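Local coordinates for phage-related conserved hypothetical protein, BB2244 (Bordetella bronchiseptica, PDB 2BDV) that is of unknown function but probably recognises or covalently captures abasic sites in single-stranded DNA, at residues 12-17 with 41-46; 76-79 with 85-88; 78-83 with 189-194; 119-124 with 156-161. One frame throughout, in Å; residues are numbered along the deposited sequence.

How the interactions relate
From the N terminus, interaction 1 closes first, bringing helix 11-18 against strand 43-46 before the other contacts open. Helix 76-80 then serves two contacts at once. In interaction 2 it folds back on the short turn at 85-88 that follows it, while in interaction 3 it meets the end of helix 184-191, closing a loop of more than a hundred residues. These two share Thr78 and Ile79, and their centres lie about 8 Å apart. Interaction 4, nested inside that long loop, ties strand 116-123 to the loop at 156-161. Its centre is about 21 Å from those of interactions 1 and 3.

Interaction 1: residues 12-17 with 41-46; sequences EDYVEI and RPLTMH
The side chain of Met45, modelled as selenomethionine, reaches from the strand to the helix and presses its end against Tyr14. Its CE lies 3.6 Å from Tyr14 CB and 3.4 Å from Tyr14 O, so the methyl rests on the helix backbone as much as on a side chain. A bend at the last torsion (chi3 -79°) turns CE along the helix surface, and the selenium, SE, is left 4.0 Å from Val15 CG2. A long, flexible, apolar chain suits this task. The axes of 12-17 and 43-46 approach to 10.0 Å, their directions 27° apart; strand 43-46 pairs antiparallel with 54-57, and the helix covers this two-stranded sheet, Val15 and Met45 both touching Leu55. Leu43 and Met45 leave the same face of the strand and send their first side-chain bond toward the helix. Tyr14 holds CG beside its backbone N (chi1 -64°), which carries the ring off the helix toward Leu43, whose CD1 meets its edge, near its plane, 4.2 Å from Tyr14 CE2, the two side chains nearly perpendicular. Tyrosine fits because its flank is greasy while its far end is polar: OH hydrogen-bonds Asp100. Pro98 of strand 94-99 touches Tyr14 and Met45.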
loop_
_atom_site.group_PDB
_atom_site.type_symbol
_atom_site.label_atom_id
_atom_site.label_comp_id
_atom_site.label_asym_id
_atom_site.label_seq_id
_atom_site.Cartn_x
_atom_site.Cartn_y
_atom_site.Cartn_z
ATOM N N GLU A 12 5.105 -17.006 -1.574
ATOM C CA GLU A 12 6.490 -17.217 -1.973
ATOM C C GLU A 12 6.837 -16.423 -3.228
ATOM O O GLU A 12 8.000 -16.107 -3.453
ATOM C CB GLU A 12 6.803 -18.701 -2.209
ATOM C CG GLU A 12 6.122 -19.323 -3.409
ATOM C CD GLU A 12 4.834 -20.017 -3.037
ATOM O OE1 GLU A 12 4.238 -20.688 -3.915
ATOM O OE2 GLU A 12 4.417 -19.891 -1.863
ATOM N N ASP A 13 5.837 -16.097 -4.046
ATOM C CA ASP A 13 6.101 -15.318 -5.251
ATOM C C ASP A 13 6.501 -13.876 -4.903
ATOM O O ASP A 13 7.345 -13.292 -5.581
ATOM C CB ASP A 13 4.882 -15.307 -6.184
ATOM C CG ASP A 13 4.649 -16.648 -6.874
ATOM O OD1 ASP A 13 3.644 -16.764 -7.603
ATOM O OD2 ASP A 13 5.459 -17.584 -6.697
ATOM N N TYR A 14 5.905 -13.309 -3.852
ATOM C CA TYR A 14 6.224 -11.942 -3.441
ATOM C C TYR A 14 7.664 -11.854 -2.958
ATOM O O TYR A 14 8.387 -10.921 -3.294
ATOM C CB TYR A 14 5.294 -11.459 -2.318
ATOM C CG TYR A 14 3.834 -11.350 -2.717
ATOM C CD1 TYR A 14 3.472 -10.834 -3.953
ATOM C CD2 TYR A 14 2.822 -11.777 -1.862
ATOM C CE1 TYR A 14 2.141 -10.750 -4.344
ATOM C CE2 TYR A 14 1.482 -11.697 -2.235
ATOM C CZ TYR A 14 1.150 -11.184 -3.484
ATOM O OH TYR A 14 -0.163 -11.130 -3.882
ATOM N N VAL A 15 8.075 -12.829 -2.160
ATOM C CA VAL A 15 9.434 -12.861 -1.636
ATOM C C VAL A 15 10.445 -13.040 -2.768
ATOM O O VAL A 15 11.480 -12.383 -2.789
ATOM C CB VAL A 15 9.601 -14.018 -0.635
ATOM C CG1 VAL A 15 11.076 -14.209 -0.290
ATOM C CG2 VAL A 15 8.794 -13.730 0.619
ATOM N N GLU A 16 10.135 -13.940 -3.697
ATOM C CA GLU A 16 11.008 -14.221 -4.832
ATOM C C GLU A 16 11.298 -12.953 -5.640
ATOM O O GLU A 16 12.408 -12.766 -6.131
ATOM C CB GLU A 16 10.364 -15.299 -5.720
ATOM C CG GLU A 16 11.091 -15.615 -7.032
ATOM C CD GLU A 16 12.480 -16.226 -6.851
ATOM O OE1 GLU A 16 13.139 -16.499 -7.876
ATOM O OE2 GLU A 16 12.915 -16.436 -5.696
ATOM N N ILE A 17 10.307 -12.076 -5.760
ATOM C CA ILE A 17 10.492 -10.840 -6.506
ATOM C C ILE A 17 11.315 -9.815 -5.731
ATOM O O ILE A 17 12.194 -9.160 -6.297
ATOM C CB ILE A 17 9.139 -10.215 -6.887
ATOM C CG1 ILE A 17 8.414 -11.139 -7.863
ATOM C CG2 ILE A 17 9.350 -8.830 -7.484
ATOM C CD1 ILE A 17 7.104 -10.607 -8.361
ATOM N N ARG A 41 -5.451 -7.423 7.995
ATOM C CA ARG A 41 -4.024 -7.688 8.133
ATOM C C ARG A 41 -3.459 -8.205 6.812
ATOM O O ARG A 41 -3.261 -9.413 6.647
ATOM C CB ARG A 41 -3.779 -8.748 9.208
ATOM C CG ARG A 41 -4.438 -8.483 10.549
ATOM C CD ARG A 41 -3.648 -7.493 11.369
ATOM N NE ARG A 41 -4.179 -7.371 12.724
ATOM C CZ ARG A 41 -4.189 -8.354 13.621
ATOM N NH1 ARG A 41 -3.692 -9.547 13.311
ATOM N NH2 ARG A 41 -4.692 -8.141 14.830
ATOM N N PRO A 42 -3.189 -7.306 5.856
ATOM C CA PRO A 42 -2.644 -7.768 4.577
ATOM C C PRO A 42 -1.201 -8.226 4.734
ATOM O O PRO A 42 -0.518 -7.822 5.668
ATOM C CB PRO A 42 -2.732 -6.529 3.678
ATOM C CG PRO A 42 -3.696 -5.607 4.393
ATOM C CD PRO A 42 -3.405 -5.852 5.840
ATOM N N LEU A 43 -0.745 -9.074 3.821
ATOM C CA LEU A 43 0.636 -9.528 3.850
ATOM C C LEU A 43 1.527 -8.323 3.614
ATOM O O LEU A 43 1.179 -7.436 2.834
ATOM C CB LEU A 43 0.896 -10.531 2.735
ATOM C CG LEU A 43 0.471 -11.973 2.981
ATOM C CD1 LEU A 43 0.561 -12.764 1.692
ATOM C CD2 LEU A 43 1.377 -12.573 4.060
ATOM N N THR A 44 2.669 -8.288 4.294
ATOM C CA THR A 44 3.637 -7.207 4.113
ATOM C C THR A 44 5.033 -7.808 4.221
ATOM O O THR A 44 5.221 -8.880 4.802
ATOM C CB THR A 44 3.528 -6.077 5.198
ATOM O OG1 THR A 44 4.152 -6.507 6.413
ATOM C CG2 THR A 44 2.078 -5.716 5.480
HETATM N N MSE A 45 6.006 -7.113 3.651
HETATM C CA MSE A 45 7.393 -7.543 3.714
HETATM C C MSE A 45 8.190 -6.385 4.295
HETATM O O MSE A 45 7.954 -5.227 3.942
HETATM C CB MSE A 45 7.894 -7.930 2.325
HETATM C CG MSE A 45 7.143 -9.133 1.776
HETATM SE SE MSE A 45 7.901 -9.893 0.177
HETATM C CE MSE A 45 7.216 -8.623 -1.076
ATOM N N HIS A 46 9.117 -6.703 5.199
ATOM C CA HIS A 46 9.919 -5.678 5.869
ATOM C C HIS A 46 11.102 -6.222 6.672
ATOM O O HIS A 46 11.293 -7.429 6.796
ATOM C CB HIS A 46 9.024 -4.886 6.821
ATOM C CG HIS A 46 8.474 -5.710 7.946
ATOM N ND1 HIS A 46 9.262 -6.213 8.959
ATOM C CD2 HIS A 46 7.214 -6.143 8.198
ATOM C CE1 HIS A 46 8.512 -6.920 9.789
ATOM N NE2 HIS A 46 7.267 -6.892 9.350
#

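Interaction 2: residues 76-79 with 85-88; sequences LETI and PWKL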
loop_
_atom_site.group_PDB
_atom_site.type_symbol
_atom_site.label_atom_id
_atom_site.label_comp_id
_atom_site.label_asym_id
_atom_site.label_seq_id
_atom_site.Cartn_x
_atom_site.Cartn_y
_atom_site.Cartn_z
ATOM N N LEU A 76 2.558 11.416 -0.555
ATOM C CA LEU A 76 3.944 11.509 -0.963
ATOM C C LEU A 76 4.583 12.844 -0.588
ATOM O O LEU A 76 5.687 12.884 -0.051
ATOM C CB LEU A 76 4.030 11.277 -2.474
ATOM C CG LEU A 76 5.397 11.333 -3.145
ATOM C CD1 LEU A 76 5.851 12.778 -3.219
ATOM C CD2 LEU A 76 6.401 10.476 -2.373
ATOM N N GLU A 77 3.889 13.939 -0.859
ATOM C CA GLU A 77 4.445 15.247 -0.560
ATOM C C GLU A 77 4.627 15.529 0.924
ATOM O O GLU A 77 5.589 16.190 1.311
ATOM C CB GLU A 77 3.586 16.338 -1.180
ATOM C CG GLU A 77 4.249 17.682 -1.111
ATOM C CD GLU A 77 3.610 18.670 -2.037
ATOM O OE1 GLU A 77 2.414 18.977 -1.830
ATOM O OE2 GLU A 77 4.304 19.126 -2.975
ATOM N N THR A 78 3.708 15.049 1.756
ATOM C CA THR A 78 3.851 15.268 3.187
ATOM C C THR A 78 5.103 14.528 3.658
ATOM O O THR A 78 5.806 14.991 4.552
ATOM C CB THR A 78 2.616 14.779 3.965
ATOM O OG1 THR A 78 1.487 15.585 3.614
ATOM C CG2 THR A 78 2.849 14.886 5.468
ATOM N N ILE A 79 5.398 13.393 3.036
ATOM C CA ILE A 79 6.586 12.632 3.400
ATOM C C ILE A 79 7.831 13.382 2.916
ATOM O O ILE A 79 8.856 13.405 3.597
ATOM C CB ILE A 79 6.557 11.212 2.778
ATOM C CG1 ILE A 79 5.278 10.489 3.204
ATOM C CG2 ILE A 79 7.782 10.422 3.218
ATOM C CD1 ILE A 79 5.104 9.121 2.584
ATOM N N PRO A 85 2.123 12.725 9.974
ATOM C CA PRO A 85 2.865 12.077 11.057
ATOM C C PRO A 85 3.936 11.156 10.494
ATOM O O PRO A 85 4.691 10.527 11.231
ATOM C CB PRO A 85 1.779 11.302 11.776
ATOM C CG PRO A 85 0.990 10.782 10.623
ATOM C CD PRO A 85 0.872 11.994 9.706
ATOM N N TRP A 86 3.985 11.077 9.173
ATOM C CA TRP A 86 4.938 10.213 8.494
ATOM C C TRP A 86 6.402 10.506 8.825
ATOM O O TRP A 86 7.245 9.626 8.697
ATOM C CB TRP A 86 4.691 10.302 6.988
ATOM C CG TRP A 86 3.225 10.215 6.671
ATOM C CD1 TRP A 86 2.488 11.110 5.956
ATOM C CD2 TRP A 86 2.307 9.207 7.119
ATOM N NE1 TRP A 86 1.173 10.731 5.932
ATOM C CE2 TRP A 86 1.029 9.567 6.636
ATOM C CE3 TRP A 86 2.441 8.040 7.881
ATOM C CZ2 TRP A 86 -0.116 8.799 6.890
ATOM C CZ3 TRP A 86 1.300 7.275 8.135
ATOM C CH2 TRP A 86 0.039 7.662 7.638
ATOM N N LYS A 87 6.710 11.725 9.261
ATOM C CA LYS A 87 8.092 12.065 9.591
ATOM C C LYS A 87 8.606 11.188 10.724
ATOM O O LYS A 87 9.805 11.106 10.966
ATOM C CB LYS A 87 8.207 13.538 9.998
ATOM C CG LYS A 87 7.409 13.913 11.245
ATOM C CD LYS A 87 7.473 15.417 11.533
ATOM C CE LYS A 87 6.376 15.841 12.504
ATOM N NZ LYS A 87 6.454 17.283 12.888
ATOM N N LEU A 88 7.685 10.526 11.410
ATOM C CA LEU A 88 8.025 9.664 12.532
ATOM C C LEU A 88 8.256 8.207 12.127
ATOM O O LEU A 88 8.719 7.394 12.928
ATOM C CB LEU A 88 6.896 9.727 13.559
ATOM C CG LEU A 88 6.483 11.141 14.004
ATOM C CD1 LEU A 88 5.172 11.069 14.779
ATOM C CD2 LEU A 88 7.580 11.768 14.854
#
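Thr78 and Trp86 meet through torsions that put carbon against carbon. In Thr78, CG2 stands opposite the backbone N, which swings the methyl rather than the hydroxyl toward the indole. Trp86 keeps CG beside its own backbone N (chi1 -45°), and this brings the pyrrole part of the ring, at CD1, back to the helix. The methyl CG2 of Thr78 then lies 3.8 Å from Trp86 CD1. At the next residue, Ile79 carries CG1 beside its backbone N, placing this methylene 3.8 Å from Trp86 CB and 4.0 Å from Trp86 CD1. Both side chains approach the indole obliquely. A beta-branched residue suits each helical site, since its branches are held close to the backbone and offer a stiff surface to a large flat ring. Pro85, preceded by a cis peptide bond, lays its CD 3.9 Å above one face of the Trp86 ring, toward the rim. The chain thus leaves helix 76-80, turns, and comes back in a short 3-10 segment at 86-88, whose tryptophan packs against the helix it has just left. Next to this helix-turn-3-10 return lies the mixed sheet: Trp86 also touches Ala74 of strand 73-75 and Ala148 of strand 147-151, while Ile79 reaches Ala74, Val150 and, on helix 184-191, Leu191.

Interaction 3: residues 78-83 with 189-194; sequences TIERHG and EILRAG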
loop_
_atom_site.group_PDB
_atom_site.type_symbol
_atom_site.label_atom_id
_atom_site.label_comp_id
_atom_site.label_asym_id
_atom_site.label_seq_id
_atom_site.Cartn_x
_atom_site.Cartn_y
_atom_site.Cartn_z
ATOM N N THR A 78 3.708 15.049 1.756
ATOM C CA THR A 78 3.851 15.268 3.187
ATOM C C THR A 78 5.103 14.528 3.658
ATOM O O THR A 78 5.806 14.991 4.552
ATOM C CB THR A 78 2.616 14.779 3.965
ATOM O OG1 THR A 78 1.487 15.585 3.614
ATOM C CG2 THR A 78 2.849 14.886 5.468
ATOM N N ILE A 79 5.398 13.393 3.036
ATOM C CA ILE A 79 6.586 12.632 3.400
ATOM C C ILE A 79 7.831 13.382 2.916
ATOM O O ILE A 79 8.856 13.405 3.597
ATOM C CB ILE A 79 6.557 11.212 2.778
ATOM C CG1 ILE A 79 5.278 10.489 3.204
ATOM C CG2 ILE A 79 7.782 10.422 3.218
ATOM C CD1 ILE A 79 5.104 9.121 2.584
ATOM N N GLU A 80 7.732 14.004 1.743
ATOM C CA GLU A 80 8.845 14.764 1.180
ATOM C C GLU A 80 9.154 16.012 2.016
ATOM O O GLU A 80 10.318 16.309 2.293
ATOM C CB GLU A 80 8.532 15.192 -0.259
ATOM C CG GLU A 80 8.411 14.052 -1.259
ATOM C CD GLU A 80 9.615 13.130 -1.233
ATOM O OE1 GLU A 80 10.752 13.643 -1.198
ATOM O OE2 GLU A 80 9.426 11.896 -1.261
ATOM N N ARG A 81 8.105 16.734 2.407
ATOM C CA ARG A 81 8.244 17.947 3.207
ATOM C C ARG A 81 8.491 17.564 4.666
ATOM O O ARG A 81 8.532 18.423 5.549
ATOM C CB ARG A 81 6.967 18.798 3.118
ATOM C CG ARG A 81 6.361 18.915 1.719
ATOM C CD ARG A 81 7.216 19.740 0.764
ATOM N NE ARG A 81 6.818 19.542 -0.631
ATOM C CZ ARG A 81 7.245 20.287 -1.648
ATOM N NH1 ARG A 81 8.083 21.293 -1.434
ATOM N NH2 ARG A 81 6.841 20.018 -2.883
ATOM N N HIS A 82 8.642 16.266 4.906
ATOM C CA HIS A 82 8.880 15.732 6.242
ATOM C C HIS A 82 7.826 16.248 7.215
ATOM O O HIS A 82 8.142 16.879 8.220
ATOM C CB HIS A 82 10.285 16.118 6.721
ATOM C CG HIS A 82 10.828 15.219 7.787
ATOM N ND1 HIS A 82 11.003 15.629 9.092
ATOM C CD2 HIS A 82 11.234 13.928 7.743
ATOM C CE1 HIS A 82 11.494 14.631 9.804
ATOM N NE2 HIS A 82 11.643 13.586 9.010
ATOM N N GLY A 83 6.566 15.972 6.902
ATOM C CA GLY A 83 5.484 16.422 7.755
ATOM C C GLY A 83 4.867 15.322 8.597
ATOM O O GLY A 83 5.170 14.141 8.424
ATOM N N GLU A 189 13.997 10.111 -1.840
ATOM C CA GLU A 189 14.267 10.100 -3.276
ATOM C C GLU A 189 13.603 8.900 -3.958
ATOM O O GLU A 189 12.930 9.043 -4.982
ATOM C CB GLU A 189 15.778 10.050 -3.541
ATOM C CG GLU A 189 16.526 11.361 -3.294
ATOM C CD GLU A 189 18.028 11.220 -3.485
ATOM O OE1 GLU A 189 18.736 12.257 -3.503
ATOM O OE2 GLU A 189 18.502 10.066 -3.609
ATOM N N ILE A 190 13.803 7.718 -3.382
ATOM C CA ILE A 190 13.240 6.481 -3.918
ATOM C C ILE A 190 11.733 6.606 -4.126
ATOM O O ILE A 190 11.193 6.169 -5.138
ATOM C CB ILE A 190 13.513 5.296 -2.964
ATOM C CG1 ILE A 190 15.018 5.030 -2.884
ATOM C CG2 ILE A 190 12.794 4.041 -3.453
ATOM C CD1 ILE A 190 15.391 3.880 -1.976
ATOM N N LEU A 191 11.074 7.221 -3.157
ATOM C CA LEU A 191 9.638 7.388 -3.187
ATOM C C LEU A 191 9.068 7.986 -4.464
ATOM O O LEU A 191 7.933 7.688 -4.828
ATOM C CB LEU A 191 9.205 8.218 -1.989
ATOM C CG LEU A 191 8.080 7.607 -1.163
ATOM C CD1 LEU A 191 8.223 6.090 -1.048
ATOM C CD2 LEU A 191 8.096 8.261 0.196
ATOM N N ARG A 192 9.835 8.824 -5.151
ATOM C CA ARG A 192 9.334 9.417 -6.384
ATOM C C ARG A 192 9.745 8.657 -7.637
ATOM O O ARG A 192 9.536 9.129 -8.755
ATOM C CB ARG A 192 9.761 10.880 -6.504
ATOM C CG ARG A 192 11.214 11.155 -6.195
ATOM C CD ARG A 192 11.523 12.622 -6.434
ATOM N NE ARG A 192 10.437 13.500 -5.985
ATOM C CZ ARG A 192 9.991 13.577 -4.734
ATOM N NH1 ARG A 192 10.534 12.820 -3.788
ATOM N NH2 ARG A 192 9.012 14.426 -4.423
ATOM N N ALA A 193 10.323 7.477 -7.449
ATOM C CA ALA A 193 10.738 6.657 -8.578
ATOM C C ALA A 193 9.714 5.549 -8.793
ATOM O O ALA A 193 10.054 4.455 -9.229
ATOM C CB ALA A 193 12.112 6.060 -8.319
ATOM N N GLY A 194 8.454 5.841 -8.483
ATOM C CA GLY A 194 7.407 4.849 -8.654
ATOM C C GLY A 194 7.155 4.491 -10.109
ATOM O O GLY A 194 7.369 5.312 -10.997
#
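Glu80 and Arg192 form a salt bridge, with Glu80 OE1 2.7 Å from Arg192 NH1. NH1 stands too near the carboxylate carbon in the model, so the bridge is probable but its detailed geometry is doubtful. As modelled, NH1 straddles both oxygens, lying 2.9 Å from Glu80 OE2 as well, over the carboxylate rather than in line with one oxygen, and the carboxylate and guanidinium planes are 81° apart. Glu80 bends at chi2 to bring its carboxylate over, and Arg192 folds its own chain at chi3 (40°) to meet it; long, hinged side chains are what make a bridge possible at this exposed side of the contact. The contact joins two helix ends. Helix 76-80 finishes in a Schellman motif: His82 takes a positive phi of 52°, Gly83 N bonds back to Thr78 O at 2.7 Å, and a weak bond runs from His82 N to Ile79 O. After helix 184-191 the chain turns, and Ala193 N bonds back to Ile190 O at 2.8 Å. Inward of the charges the surface becomes greasy. Leu191 sends CD2 against Ile79 CG2 at 3.7 Å, the side chains nearly perpendicular, and Leu191 CB lies 3.8 Å from Glu80 OE2. Branched aliphatic groups fit the buried places of Ile79 and Leu191; Leu76 lies alongside, touching Leu191 and Arg192, and Trp177 of helix 171-178 also packs on Leu191. Lys188, one turn earlier than Arg192, touches the Glu80 side chain and may add to the positive surroundings of its carboxylate.

Interaction 4: residues 119-124 with 156-161; sequences YYIHGD and GGMVDV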
loop_
_atom_site.group_PDB
_atom_site.type_symbol
_atom_site.label_atom_id
_atom_site.label_comp_id
_atom_site.label_asym_id
_atom_site.label_seq_id
_atom_site.Cartn_x
_atom_site.Cartn_y
_atom_site.Cartn_z
ATOM N N TYR A 119 -13.079 -0.437 -10.885
ATOM C CA TYR A 119 -12.098 -0.912 -11.862
ATOM C C TYR A 119 -10.970 -1.647 -11.142
ATOM O O TYR A 119 -10.659 -1.346 -9.985
ATOM C CB TYR A 119 -11.484 0.260 -12.650
ATOM C CG TYR A 119 -12.355 0.806 -13.754
ATOM C CD1 TYR A 119 -13.396 1.692 -13.474
ATOM C CD2 TYR A 119 -12.175 0.398 -15.074
ATOM C CE1 TYR A 119 -14.242 2.154 -14.479
ATOM C CE2 TYR A 119 -13.015 0.855 -16.088
ATOM C CZ TYR A 119 -14.049 1.730 -15.782
ATOM O OH TYR A 119 -14.909 2.153 -16.776
ATOM N N TYR A 120 -10.364 -2.619 -11.815
ATOM C CA TYR A 120 -9.239 -3.351 -11.235
ATOM C C TYR A 120 -7.999 -2.963 -12.059
ATOM O O TYR A 120 -8.020 -3.075 -13.281
ATOM C CB TYR A 120 -9.467 -4.872 -11.312
ATOM C CG TYR A 120 -8.280 -5.682 -10.821
ATOM C CD1 TYR A 120 -7.834 -5.563 -9.509
ATOM C CD2 TYR A 120 -7.598 -6.549 -11.670
ATOM C CE1 TYR A 120 -6.745 -6.278 -9.051
ATOM C CE2 TYR A 120 -6.496 -7.280 -11.224
ATOM C CZ TYR A 120 -6.076 -7.137 -9.905
ATOM O OH TYR A 120 -4.994 -7.846 -9.421
ATOM N N ILE A 121 -6.948 -2.487 -11.387
ATOM C CA ILE A 121 -5.700 -2.062 -12.041
ATOM C C ILE A 121 -4.571 -3.016 -11.670
ATOM O O ILE A 121 -4.445 -3.402 -10.512
ATOM C CB ILE A 121 -5.229 -0.633 -11.593
ATOM C CG1 ILE A 121 -6.314 0.412 -11.830
ATOM C CG2 ILE A 121 -4.028 -0.200 -12.404
ATOM C CD1 ILE A 121 -7.385 0.437 -10.800
ATOM N N HIS A 122 -3.740 -3.391 -12.640
ATOM C CA HIS A 122 -2.631 -4.303 -12.349
ATOM C C HIS A 122 -1.463 -4.162 -13.325
ATOM O O HIS A 122 -1.528 -3.409 -14.296
ATOM C CB HIS A 122 -3.137 -5.745 -12.365
ATOM C CG HIS A 122 -3.527 -6.219 -13.728
ATOM N ND1 HIS A 122 -2.601 -6.567 -14.686
ATOM C CD2 HIS A 122 -4.740 -6.334 -14.317
ATOM C CE1 HIS A 122 -3.226 -6.872 -15.809
ATOM N NE2 HIS A 122 -4.525 -6.738 -15.612
ATOM N N GLY A 123 -0.393 -4.894 -13.041
ATOM C CA GLY A 123 0.782 -4.879 -13.888
ATOM C C GLY A 123 0.997 -6.269 -14.473
ATOM O O GLY A 123 0.073 -7.079 -14.504
ATOM N N ASP A 124 2.218 -6.538 -14.931
ATOM C CA ASP A 124 2.571 -7.823 -15.523
ATOM C C ASP A 124 3.138 -8.773 -14.471
ATOM O O ASP A 124 3.497 -9.907 -14.774
ATOM C CB ASP A 124 3.585 -7.604 -16.645
ATOM C CG ASP A 124 3.012 -6.778 -17.787
ATOM O OD1 ASP A 124 3.775 -6.043 -18.452
ATOM O OD2 ASP A 124 1.790 -6.873 -18.028
ATOM N N GLY A 156 -3.351 11.736 -8.755
ATOM C CA GLY A 156 -4.640 11.116 -8.506
ATOM C C GLY A 156 -4.636 9.613 -8.713
ATOM O O GLY A 156 -3.591 8.968 -8.644
ATOM N N GLY A 157 -5.811 9.050 -8.960
ATOM C CA GLY A 157 -5.901 7.623 -9.182
ATOM C C GLY A 157 -5.493 7.272 -10.603
ATOM O O GLY A 157 -5.281 8.159 -11.434
ATOM N N MET A 158 -5.374 5.978 -10.883
ATOM C CA MET A 158 -5.003 5.520 -12.214
ATOM C C MET A 158 -6.212 5.700 -13.134
ATOM O O MET A 158 -6.060 5.987 -14.320
ATOM C CB MET A 158 -4.578 4.043 -12.158
ATOM C CG MET A 158 -3.881 3.511 -13.409
ATOM S SD MET A 158 -2.303 4.324 -13.784
ATOM C CE MET A 158 -1.306 3.712 -12.451
ATOM N N VAL A 159 -7.409 5.546 -12.574
ATOM C CA VAL A 159 -8.649 5.683 -13.336
ATOM C C VAL A 159 -9.531 6.796 -12.768
ATOM O O VAL A 159 -10.108 7.583 -13.522
ATOM C CB VAL A 159 -9.458 4.362 -13.327
ATOM C CG1 VAL A 159 -10.700 4.509 -14.176
ATOM C CG2 VAL A 159 -8.597 3.220 -13.841
ATOM N N ASP A 160 -9.633 6.844 -11.439
ATOM C CA ASP A 160 -10.431 7.852 -10.736
ATOM C C ASP A 160 -9.549 9.017 -10.320
ATOM O O ASP A 160 -8.698 8.880 -9.442
ATOM C CB ASP A 160 -11.099 7.233 -9.502
ATOM C CG ASP A 160 -11.704 8.279 -8.575
ATOM O OD1 ASP A 160 -12.175 9.321 -9.068
ATOM O OD2 ASP A 160 -11.725 8.052 -7.347
ATOM N N VAL A 161 -9.767 10.169 -10.944
ATOM C CA VAL A 161 -8.972 11.357 -10.661
ATOM C C VAL A 161 -9.082 11.849 -9.214
ATOM O O VAL A 161 -8.287 12.671 -8.774
ATOM C CB VAL A 161 -9.350 12.509 -11.620
ATOM C CG1 VAL A 161 -9.138 12.070 -13.051
ATOM C CG2 VAL A 161 -10.794 12.928 -11.402
#
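Ile121 lies at the tight part of this contact, wedged against two consecutive residues of the loop. Its CG2 meets Met158 CG at 3.8 Å, and its CG1 lies 4.0 Å from Met158 CB and 4.1 Å from Val159 CG2. With CG2 opposite the backbone N and CG1 beside it (chi1 -56°), the two branches spread so that each finds a partner in the loop. Ile121 and Val159 run antiparallel alongside one another, whereas Met158 crosses Ile121 obliquely. The apolar stem of Met158 (CB, CG) covers Ile121, while its bent chain lies by Trp102, Trp202 and Phe200. Of the four touching residues Ile121 is the buried one; the Tyr119 end is partly exposed. There a single methyl, Val159 CG1, stands over one face of the Tyr119 ring, 4.1 Å from its centroid and only 17° off the normal, a CH-pi contact displaced toward the rim. The loop has no regular secondary structure, yet its backbone is well gripped: Glu104 accepts hydrogen bonds from the amides of Met158, Val159 and Asp160, and Arg165 binds the carbonyls of Gly156 and Gly157. Gly156 takes a positive phi (62°), which glycine adopts easily, and at Gly157, whose N bonds weakly to Asp160 O, that oxygen fills the place where a side chain would begin. Strand 116-123 lies between strands 101-107 and 201-204 of an antiparallel sheet, and the loop rests on its face: Trp102 touches Ile121, and Trp202, from strand 201-204, packs on Val159.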